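Side-chain contacts in bacterial regulatory proteins, tetR family (Corynebacterium glutamicum, PDB 3AQT), which binds resorcinol as its inducer and probably acts as a DNA-binding transcriptional repressor of the TetR family: residues Leu93-Ala98 with His151-Arg156; Asp100-Val105 with Gly141-Gln146. All blocks are in the same frame, centred on the assembly; numbering follows the deposited sequence.

Contact 1: residues Leu93-Ala98 with His151-Arg156; sequences LLQAVA and HPVLMR
The guanidinium of Arg-156 has Val-153 CA over the centre of one face, 4.1 Å above the plane. At its edge, in plane, lies CB of Gln-95, and OE1 of the same glutamine is also at the edge, tilted slightly out of the plane. This is a helix-helix contact of the TetR fold. It joins helix 90-111, which leads out of the DNA-binding domain, to helix 150-157 of the ligand-binding domain. The short axes pass 10.1 Å apart and cross at -41°.

Arg-156 NH2 donates a hydrogen bond of 3.2 Å to Gln-95 OE1. The N-H...O angle is 155°, so the bond is moderately bent. The donor is tilted from the carbonyl plane, and the amide and guanidinium planes stand 32° apart. The arginine chain bends at chi3, which folds the guanidinium back over its own helix turn, above Val-153. The two polar groups also have partners on helix 90-111. Arg-156 NE forms a salt bridge with Glu-99 OE2, and Gln-95 NE2 bonds to Glu-91 OE1. Arg-156 is thus held by two side chains of one helix, at the exposed margin of the contact.

Beside this bond the packing is between aliphatic groups. Val-153 is buried and points its two methyls at different residues. CG1, anti to the backbone N, meets Ala-98. Phe-143 and Met-147 also pack on Ala-98. The other methyl, Val-153 CG2, lies 3.9 Å from Gln-95 CG.

Contact 2: residues Asp100-Val105 with Gly141-Gln146; sequences DAFESV and GGFFIQ
This is a buried, apolar helix-helix contact near the centre of the chain. Helix 90-111 meets helix 138-146 through Ala-101 and three phenylalanines. The segment axes run at 126° and come no closer than 12.2 Å, and the aromatic side chains span the gap.

Ala-101 CB touches the ring of Phe-143 at CE2, 3.7 Å away, with CZ next nearest. The end of the Phe-102 ring points at the gap between Phe-143 and Phe-144 and touches both. Its CZ approaches Phe-143 CB at 4.2 Å, while its CE1 meets Phe-144 CE2. The rings of Phe-102 and Phe-143 are oblique, with planes at 64° and centroids 5.8 Å apart. In Phe-102, CG lies beside the backbone N (chi1 -60°), and the ring extends across to the other helix. Trp-140 adds an edge-to-face partner to this ring.

Other helices pack around the rings. Val-153 and Leu-154 of helix 150-157 lie on Phe-102, and Ile-192 and Ile-195 of helix 180-199 lie on Phe-144. The side chain of Phe-102 is about 8 Å from bound resorcinol. The arrangement belongs to the helical core of a TetR-type ligand-binding domain, beside its inducer pocket.

Overall arrangement
From the N terminus, helix 41-62 and the predicted helix-turn-helix come first. Helix 90-111 follows and supplies the first segment of both contacts. The chain then passes through helix 119-134 to helix 138-146, where contact 2 closes a loop. It continues into helix 150-157, where contact 1 closes a wider loop with contact 2 nested inside. The centres are 7 Å apart and the two contacts touch: Val-153 CG1 lies 3.5 Å from Phe-102 CD2, and Leu-154 packs on Phe-102 and Phe-144. Together they fasten two successive helices of the ligand-binding domain to the helix arriving from the DNA-binding domain.

Contact 1: residues Leu93-Ala98 with His151-Arg156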
loop_
_atom_site.group_PDB
_atom_site.type_symbol
_atom_site.label_atom_id
_atom_site.label_comp_id
_atom_site.label_asym_id
_atom_site.label_seq_id
_atom_site.Cartn_x
_atom_site.Cartn_y
_atom_site.Cartn_z
ATOM N N LEU B 93 5.597 18.844 7.017
ATOM C CA LEU B 93 5.857 18.756 8.446
ATOM C C LEU B 93 5.461 17.397 8.983
ATOM O O LEU B 93 6.141 16.837 9.835
ATOM C CB LEU B 93 5.079 19.840 9.198
ATOM C CG LEU B 93 5.115 19.770 10.731
ATOM C CD1 LEU B 93 6.500 20.169 11.232
ATOM C CD2 LEU B 93 4.061 20.696 11.312
ATOM N N LEU B 94 4.348 16.871 8.493
ATOM C CA LEU B 94 3.861 15.573 8.934
ATOM C C LEU B 94 4.916 14.528 8.574
ATOM O O LEU B 94 5.261 13.654 9.371
ATOM C CB LEU B 94 2.546 15.245 8.228
ATOM C CG LEU B 94 1.447 14.556 9.040
ATOM C CD1 LEU B 94 1.991 13.296 9.716
ATOM C CD2 LEU B 94 0.920 15.538 10.089
ATOM N N GLN B 95 5.439 14.642 7.364
ATOM C CA GLN B 95 6.448 13.720 6.894
ATOM C C GLN B 95 7.722 13.763 7.730
ATOM O O GLN B 95 8.330 12.722 7.988
ATOM C CB GLN B 95 6.741 13.996 5.424
ATOM C CG GLN B 95 5.650 13.459 4.521
ATOM C CD GLN B 95 5.916 13.739 3.066
ATOM O OE1 GLN B 95 7.061 13.695 2.607
ATOM N NE2 GLN B 95 4.861 14.020 2.321
ATOM N N ALA B 96 8.119 14.955 8.163
ATOM C CA ALA B 96 9.315 15.098 8.984
ATOM C C ALA B 96 9.099 14.413 10.324
ATOM O O ALA B 96 9.999 13.760 10.841
ATOM C CB ALA B 96 9.644 16.564 9.192
ATOM N N VAL B 97 7.899 14.555 10.880
ATOM C CA VAL B 97 7.576 13.928 12.154
ATOM C C VAL B 97 7.586 12.403 12.001
ATOM O O VAL B 97 8.069 11.688 12.881
ATOM C CB VAL B 97 6.186 14.411 12.667
ATOM C CG1 VAL B 97 5.726 13.583 13.860
ATOM C CG2 VAL B 97 6.279 15.874 13.069
ATOM N N ALA B 98 7.050 11.910 10.886
ATOM C CA ALA B 98 7.025 10.471 10.624
ATOM C C ALA B 98 8.453 9.951 10.424
ATOM O O ALA B 98 8.796 8.871 10.902
ATOM C CB ALA B 98 6.177 10.168 9.386
ATOM N N HIS B 151 3.986 5.306 2.725
ATOM C CA HIS B 151 4.857 4.442 1.948
ATOM C C HIS B 151 6.169 5.110 1.555
ATOM O O HIS B 151 7.241 4.562 1.791
ATOM C CB HIS B 151 4.137 3.947 0.695
ATOM C CG HIS B 151 4.895 2.892 -0.046
ATOM N ND1 HIS B 151 4.954 1.581 0.380
ATOM C CD2 HIS B 151 5.676 2.962 -1.151
ATOM C CE1 HIS B 151 5.738 0.892 -0.429
ATOM N NE2 HIS B 151 6.189 1.707 -1.366
ATOM N N PRO B 152 6.107 6.301 0.936
ATOM C CA PRO B 152 7.344 6.988 0.535
ATOM C C PRO B 152 8.276 7.276 1.718
ATOM O O PRO B 152 9.498 7.188 1.587
ATOM C CB PRO B 152 6.834 8.277 -0.120
ATOM C CG PRO B 152 5.477 7.910 -0.615
ATOM C CD PRO B 152 4.920 7.055 0.495
ATOM N N VAL B 153 7.702 7.637 2.864
ATOM C CA VAL B 153 8.495 7.926 4.055
ATOM C C VAL B 153 9.155 6.642 4.548
ATOM O O VAL B 153 10.351 6.611 4.813
ATOM C CB VAL B 153 7.628 8.521 5.195
ATOM C CG1 VAL B 153 8.478 8.717 6.445
ATOM C CG2 VAL B 153 7.026 9.856 4.764
ATOM N N LEU B 154 8.369 5.581 4.664
ATOM C CA LEU B 154 8.903 4.303 5.097
ATOM C C LEU B 154 10.055 3.881 4.187
ATOM O O LEU B 154 11.074 3.377 4.656
ATOM C CB LEU B 154 7.806 3.237 5.093
ATOM C CG LEU B 154 6.811 3.350 6.248
ATOM C CD1 LEU B 154 5.623 2.441 6.010
ATOM C CD2 LEU B 154 7.511 3.001 7.547
HETATM N N MSE B 155 9.903 4.120 2.888
HETATM C CA MSE B 155 10.933 3.757 1.920
HETATM C C MSE B 155 12.213 4.565 2.030
HETATM O O MSE B 155 13.292 4.063 1.727
HETATM C CB MSE B 155 10.372 3.853 0.496
HETATM C CG MSE B 155 9.351 2.764 0.174
HETATM SE SE MSE B 155 10.118 0.986 -0.118
HETATM C CE MSE B 155 10.894 0.692 1.598
ATOM N N ARG B 156 12.106 5.816 2.459
ATOM C CA ARG B 156 13.289 6.660 2.591
ATOM C C ARG B 156 14.078 6.299 3.838
ATOM O O ARG B 156 15.303 6.324 3.836
ATOM C CB ARG B 156 12.911 8.145 2.710
ATOM C CG ARG B 156 12.146 8.726 1.559
ATOM C CD ARG B 156 12.214 10.240 1.590
ATOM N NE ARG B 156 11.439 10.859 2.668
ATOM C CZ ARG B 156 10.203 11.332 2.524
ATOM N NH1 ARG B 156 9.587 11.254 1.351
ATOM N NH2 ARG B 156 9.594 11.918 3.545
#

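Contact 2: residues Asp100-Val105 with Gly141-Gln146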
loop_
_atom_site.group_PDB
_atom_site.type_symbol
_atom_site.label_atom_id
_atom_site.label_comp_id
_atom_site.label_asym_id
_atom_site.label_seq_id
_atom_site.Cartn_x
_atom_site.Cartn_y
_atom_site.Cartn_z
ATOM N N ASP B 100 11.111 11.097 11.745
ATOM C CA ASP B 100 11.697 11.069 13.068
ATOM C C ASP B 100 11.263 9.802 13.803
ATOM O O ASP B 100 12.077 9.129 14.428
ATOM C CB ASP B 100 11.273 12.320 13.846
ATOM C CG ASP B 100 11.835 12.352 15.257
ATOM O OD1 ASP B 100 13.061 12.560 15.410
ATOM O OD2 ASP B 100 11.051 12.164 16.213
ATOM N N ALA B 101 9.982 9.466 13.716
ATOM C CA ALA B 101 9.479 8.269 14.387
ATOM C C ALA B 101 10.045 6.967 13.802
ATOM O O ALA B 101 10.492 6.086 14.538
ATOM C CB ALA B 101 7.952 8.240 14.334
ATOM N N PHE B 102 10.029 6.844 12.479
ATOM C CA PHE B 102 10.529 5.634 11.842
ATOM C C PHE B 102 12.035 5.465 12.000
ATOM O O PHE B 102 12.520 4.351 12.207
ATOM C CB PHE B 102 10.163 5.619 10.357
ATOM C CG PHE B 102 8.688 5.663 10.094
ATOM C CD1 PHE B 102 7.799 5.007 10.937
ATOM C CD2 PHE B 102 8.191 6.341 8.986
ATOM C CE1 PHE B 102 6.433 5.024 10.683
ATOM C CE2 PHE B 102 6.826 6.368 8.717
ATOM C CZ PHE B 102 5.942 5.707 9.569
ATOM N N GLU B 103 12.779 6.561 11.905
ATOM C CA GLU B 103 14.229 6.485 12.044
ATOM C C GLU B 103 14.630 6.064 13.460
ATOM O O GLU B 103 15.582 5.314 13.640
ATOM C CB GLU B 103 14.870 7.825 11.699
ATOM C CG GLU B 103 16.382 7.835 11.824
ATOM C CD GLU B 103 16.962 9.209 11.549
ATOM O OE1 GLU B 103 18.173 9.408 11.765
ATOM O OE2 GLU B 103 16.202 10.100 11.114
ATOM N N SER B 104 13.901 6.537 14.461
ATOM C CA SER B 104 14.212 6.179 15.837
ATOM C C SER B 104 14.157 4.674 16.018
ATOM O O SER B 104 15.050 4.086 16.637
ATOM C CB SER B 104 13.227 6.833 16.808
ATOM O OG SER B 104 13.341 8.241 16.755
ATOM N N VAL B 105 13.103 4.050 15.499
ATOM C CA VAL B 105 12.967 2.608 15.622
ATOM C C VAL B 105 13.993 1.895 14.740
ATOM O O VAL B 105 14.570 0.885 15.136
ATOM C CB VAL B 105 11.525 2.157 15.268
ATOM C CG1 VAL B 105 11.461 0.642 15.100
ATOM C CG2 VAL B 105 10.582 2.567 16.390
ATOM N N GLY B 141 -0.167 4.987 14.755
ATOM C CA GLY B 141 -1.421 4.604 14.144
ATOM C C GLY B 141 -1.906 5.721 13.248
ATOM O O GLY B 141 -2.494 5.480 12.197
ATOM N N GLY B 142 -1.653 6.954 13.666
ATOM C CA GLY B 142 -2.067 8.096 12.879
ATOM C C GLY B 142 -1.310 8.186 11.569
ATOM O O GLY B 142 -1.864 8.626 10.566
ATOM N N PHE B 143 -0.045 7.776 11.570
ATOM C CA PHE B 143 0.757 7.826 10.352
ATOM C C PHE B 143 0.204 6.877 9.289
ATOM O O PHE B 143 0.021 7.256 8.133
ATOM C CB PHE B 143 2.218 7.435 10.636
ATOM C CG PHE B 143 2.929 8.347 11.605
ATOM C CD1 PHE B 143 2.900 9.729 11.435
ATOM C CD2 PHE B 143 3.641 7.820 12.681
ATOM C CE1 PHE B 143 3.570 10.572 12.321
ATOM C CE2 PHE B 143 4.318 8.656 13.579
ATOM C CZ PHE B 143 4.279 10.036 13.396
ATOM N N PHE B 144 -0.065 5.641 9.692
ATOM C CA PHE B 144 -0.563 4.628 8.770
ATOM C C PHE B 144 -1.974 4.820 8.235
ATOM O O PHE B 144 -2.342 4.195 7.244
ATOM C CB PHE B 144 -0.433 3.249 9.412
ATOM C CG PHE B 144 0.982 2.765 9.501
ATOM C CD1 PHE B 144 1.592 2.162 8.413
ATOM C CD2 PHE B 144 1.722 2.961 10.653
ATOM C CE1 PHE B 144 2.918 1.761 8.468
ATOM C CE2 PHE B 144 3.051 2.565 10.719
ATOM C CZ PHE B 144 3.649 1.964 9.622
ATOM N N ILE B 145 -2.761 5.680 8.871
ATOM C CA ILE B 145 -4.126 5.914 8.414
ATOM C C ILE B 145 -4.285 7.256 7.704
ATOM O O ILE B 145 -4.546 7.290 6.503
ATOM C CB ILE B 145 -5.136 5.827 9.588
ATOM C CG1 ILE B 145 -4.737 6.799 10.702
ATOM C CG2 ILE B 145 -5.191 4.398 10.119
ATOM C CD1 ILE B 145 -5.641 6.811 11.947
ATOM N N GLN B 146 -4.114 8.354 8.440
ATOM C CA GLN B 146 -4.252 9.700 7.880
ATOM C C GLN B 146 -3.090 10.192 7.013
ATOM O O GLN B 146 -2.986 11.391 6.748
ATOM C CB GLN B 146 -4.469 10.730 8.996
ATOM C CG GLN B 146 -5.865 10.779 9.584
ATOM C CD GLN B 146 -5.952 10.082 10.921
ATOM O OE1 GLN B 146 -5.141 10.327 11.813
ATOM N NE2 GLN B 146 -6.945 9.213 11.073
#